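PDB 3G9K: capsule biosynthesis protein capD from Bacillus anthracis, which cleaves the poly-gamma-D-glutamate capsule and, as a transpeptidase, joins it through an amide bond to meso-diaminopimelic acid of the peptidoglycan. Local coordinates for the interface of chains A and B. Numbering follows the deposited sequence. Chains: chain A, Capsule biosynthesis protein capD; chain B, Capsule biosynthesis protein capD.

Contact 1: the interface of chains A and B. Residues chain A 22-23, 31, 35; chain B 172-174.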
# COMPACT_ATOMS: atom_id res chain seq x y z
N GLY A 22 10.18 6.04 13.90
CA GLY A 22 10.38 4.84 13.15
C GLY A 22 9.76 4.96 11.76
O GLY A 22 8.82 5.72 11.57
N VAL A 23 10.33 4.21 10.83
CA VAL A 23 9.84 4.06 9.46
C VAL A 23 9.90 2.59 9.04
O VAL A 23 10.91 1.91 9.27
CB VAL A 23 10.71 4.87 8.45
CG1 VAL A 23 10.15 4.77 7.00
CG2 VAL A 23 10.85 6.33 8.90
N VAL A 31 13.28 4.12 3.60
CA VAL A 31 13.50 4.04 5.05
C VAL A 31 14.51 5.11 5.46
O VAL A 31 14.27 5.90 6.33
CB VAL A 31 13.97 2.66 5.53
CG1 VAL A 31 14.23 2.64 7.10
CG2 VAL A 31 12.97 1.54 5.12
N MSE A 35 13.70 8.39 7.87
CA MSE A 35 14.43 8.50 9.14
C MSE A 35 15.18 9.83 9.25
O MSE A 35 15.21 10.45 10.31
CB MSE A 35 15.42 7.34 9.31
CG MSE A 35 14.79 5.99 9.67
SE MSE A 35 13.75 6.00 11.31
CE MSE A 35 15.19 5.84 12.62
N THR B 172 11.98 -3.46 4.97
CA THR B 172 12.81 -3.26 6.15
C THR B 172 12.17 -2.17 7.03
O THR B 172 11.13 -1.55 6.71
CB THR B 172 14.30 -2.84 5.75
OG1 THR B 172 14.30 -1.60 5.05
CG2 THR B 172 14.98 -3.89 4.91
N TRP B 173 12.75 -1.99 8.19
CA TRP B 173 12.31 -0.94 9.07
C TRP B 173 13.47 -0.48 9.96
O TRP B 173 14.47 -1.21 10.14
CB TRP B 173 11.14 -1.42 9.92
CG TRP B 173 11.60 -2.43 10.90
CD1 TRP B 173 11.75 -3.76 10.67
CD2 TRP B 173 12.01 -2.19 12.27
NE1 TRP B 173 12.22 -4.39 11.84
CE2 TRP B 173 12.40 -3.45 12.81
CE3 TRP B 173 12.08 -1.03 13.08
CZ2 TRP B 173 12.85 -3.59 14.13
CZ3 TRP B 173 12.53 -1.16 14.39
CH2 TRP B 173 12.92 -2.44 14.90
N LYS B 174 13.29 0.71 10.52
CA LYS B 174 14.26 1.33 11.41
C LYS B 174 13.53 2.16 12.44
O LYS B 174 12.39 2.64 12.23
CB LYS B 174 15.26 2.19 10.62
CG LYS B 174 16.39 1.38 9.98
CD LYS B 174 17.52 2.26 9.54
CE LYS B 174 18.61 1.48 8.80
NZ LYS B 174 18.96 0.20 9.48

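Contact 2: the interface of chains A and B. Residues chain A 239, 241, 282, 286; chain B 57-59.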
# COMPACT_ATOMS: atom_id res chain seq x y z
N PRO A 239 -13.88 4.20 -1.13
CA PRO A 239 -13.82 2.97 -1.94
C PRO A 239 -12.68 1.99 -1.56
O PRO A 239 -12.53 0.95 -2.21
CB PRO A 239 -13.57 3.52 -3.34
CG PRO A 239 -12.66 4.68 -3.09
CD PRO A 239 -13.17 5.31 -1.77
N SER A 241 -10.92 -0.82 1.19
CA SER A 241 -11.55 -2.02 1.77
C SER A 241 -11.18 -2.32 3.23
O SER A 241 -11.04 -3.45 3.63
CB SER A 241 -11.22 -3.21 0.87
OG SER A 241 -11.91 -3.03 -0.35
N ARG A 282 -19.21 -7.27 0.66
CA ARG A 282 -18.68 -6.13 -0.10
C ARG A 282 -19.33 -6.06 -1.47
O ARG A 282 -19.62 -4.98 -1.97
CB ARG A 282 -17.17 -6.28 -0.27
CG ARG A 282 -16.44 -5.11 -0.93
CD ARG A 282 -14.96 -5.46 -0.98
NE ARG A 282 -14.12 -4.47 -1.66
CZ ARG A 282 -13.82 -4.48 -2.95
NH1 ARG A 282 -13.01 -3.55 -3.43
NH2 ARG A 282 -14.30 -5.41 -3.77
N LEU A 286 -21.41 -3.19 -3.07
CA LEU A 286 -20.84 -2.41 -4.18
C LEU A 286 -22.00 -1.89 -5.02
O LEU A 286 -21.92 -0.79 -5.58
CB LEU A 286 -19.89 -3.23 -5.08
CG LEU A 286 -18.48 -3.61 -4.60
CD1 LEU A 286 -17.48 -3.58 -5.76
CD2 LEU A 286 -17.99 -2.72 -3.47
N ARG B 57 -13.25 0.69 -6.88
CA ARG B 57 -13.05 -0.00 -5.61
C ARG B 57 -11.63 -0.60 -5.54
O ARG B 57 -11.11 -1.07 -6.55
CB ARG B 57 -14.13 -1.08 -5.42
CG ARG B 57 -15.58 -0.52 -5.38
CD ARG B 57 -15.69 0.74 -4.50
NE ARG B 57 -17.07 1.12 -4.11
CZ ARG B 57 -17.75 0.64 -3.06
NH1 ARG B 57 -17.22 -0.29 -2.25
NH2 ARG B 57 -18.99 1.08 -2.83
N THR B 58 -11.02 -0.55 -4.36
CA THR B 58 -9.70 -1.16 -4.16
C THR B 58 -9.69 -1.93 -2.86
O THR B 58 -10.37 -1.58 -1.89
CB THR B 58 -8.54 -0.11 -4.19
OG1 THR B 58 -7.29 -0.76 -3.88
CG2 THR B 58 -8.81 0.99 -3.22
N PHE B 59 -8.91 -2.97 -2.83
CA PHE B 59 -8.77 -3.78 -1.67
C PHE B 59 -7.70 -3.26 -0.72
O PHE B 59 -7.51 -3.81 0.33
CB PHE B 59 -8.50 -5.21 -2.08
CG PHE B 59 -9.74 -6.02 -2.33
CD1 PHE B 59 -10.42 -6.60 -1.30
CD2 PHE B 59 -10.23 -6.17 -3.59
CE1 PHE B 59 -11.54 -7.31 -1.54
CE2 PHE B 59 -11.37 -6.88 -3.81
CZ PHE B 59 -12.01 -7.45 -2.79
O HOH W 1 -9.21 -5.01 2.51

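Contact 1: the interface of chains A and B
An antiparallel beta bridge between strand 22-25 of chain A and strand 172-175, close to the end of the small chain, joins the two chains, with helix 28-39 of chain A packed alongside, running nearly parallel to strand 172-175. A:Val23 and B:Lys174 exchange main-chain bonds in both directions: the amide N of A:Val23 donates to O of B:Lys174 at 2.9 Å, and N of B:Lys174 returns a bond of 2.9 Å to O of A:Val23, with 159° at the hydrogen. Because the backbone carries this pairing, the side chains are left to shape the layer between strand and helix. A:Val31 spreads its two methyls along the partner strand. CG1, held anti to the backbone N (chi1 179°), meets CB of B:Lys174 at 3.7 Å, while CG2 reaches the hydroxyl OG1 of B:Thr172 at 3.4 Å. A branched valine suits a helix face that must touch two residues of one strand. The lysine side chain crosses A:Val31 at about a right angle, offering its aliphatic part, CB to CD, to CG1; the long chain thus serves as a hydrocarbon surface near its root and bends only at its far end. One turn further along the helix, the flexible selenomethionine A:Met35 folds at its second and third torsions. Its CG lies 4.0 Å from CB of B:Lys174, and its selenium SE stands 3.7 Å from the carbonyl O of B:Lys174.

Contact 2: the interface of chains A and B
The guanidinium of A:Arg282 and the ring of B:Phe59 lie face against face, their planes 27° apart, in a cation-pi stack. CZ of the arginine is 3.7 Å from the ring centroid, displaced toward the rim, so that NH2 lies over the CZ and CE2 side of the phenyl ring. The backbone N of B:Thr58 lies at the guanidinium edge, in its plane. Over one face of the other guanidinium, that of B:Arg57, sits CG of A:Leu286, again toward the rim; this leucine is poorly ordered, so its detailed packing is doubtful. The two guanidinium planes are nearly perpendicular, and NE of A:Arg282 remains 5.2 Å from NH1 of B:Arg57, a separation that would moderate any repulsion between their like charges.

A:Arg282 leaves helix 264-284 with CG anti to the backbone N (chi1 -174°) and stays extended as far as NE, a reach that carries its flat head to the phenyl ring. NE donates to the hydroxyl OG of A:Ser241 at 2.9 Å, the oxygen lying 23° out of the guanidinium plane; this should limit rotation of the head. The same OG donates to the carbonyl O of B:Thr58 at 2.6 Å. Serine suits this place because one small hydroxyl can accept from the arginine and donate to the partner backbone. The amide N of the same B:Thr58 gives a nearly straight bond of 3.0 Å to O of A:Pro239, so that the residue uses both its N-H and its C=O towards chain A. The proline, which follows a cis peptide bond, also sets CB against CD of B:Arg57 at 3.7 Å, where the bent arginine presents its aliphatic stem. Water 1 bridges the carbonyl oxygens of A:Ser241 and B:Phe59. Together these contacts fasten segment 57-59 of the small chain to the large chain, tying together the two pieces of the processed enzyme.

Contact 1 and contact 2 lie about 29 Å apart, measured between the centres of their C-alpha atoms, and share neither residues nor secondary-structure elements. Contact 1 brings strand 22-25 and helix 28-39, near the start of the modelled large chain, against the last strand of the small chain, whereas contact 2 sets loops and the end of helix 264-284 against an earlier small-chain loop. The two chains arise from one precursor, so these separated attachments lie within one enzyme rather than between independent subunits. Both probably contribute to keeping the pieces together once cleavage has produced the small chain, whose first residue, B:Thr1, is the catalytic nucleophile.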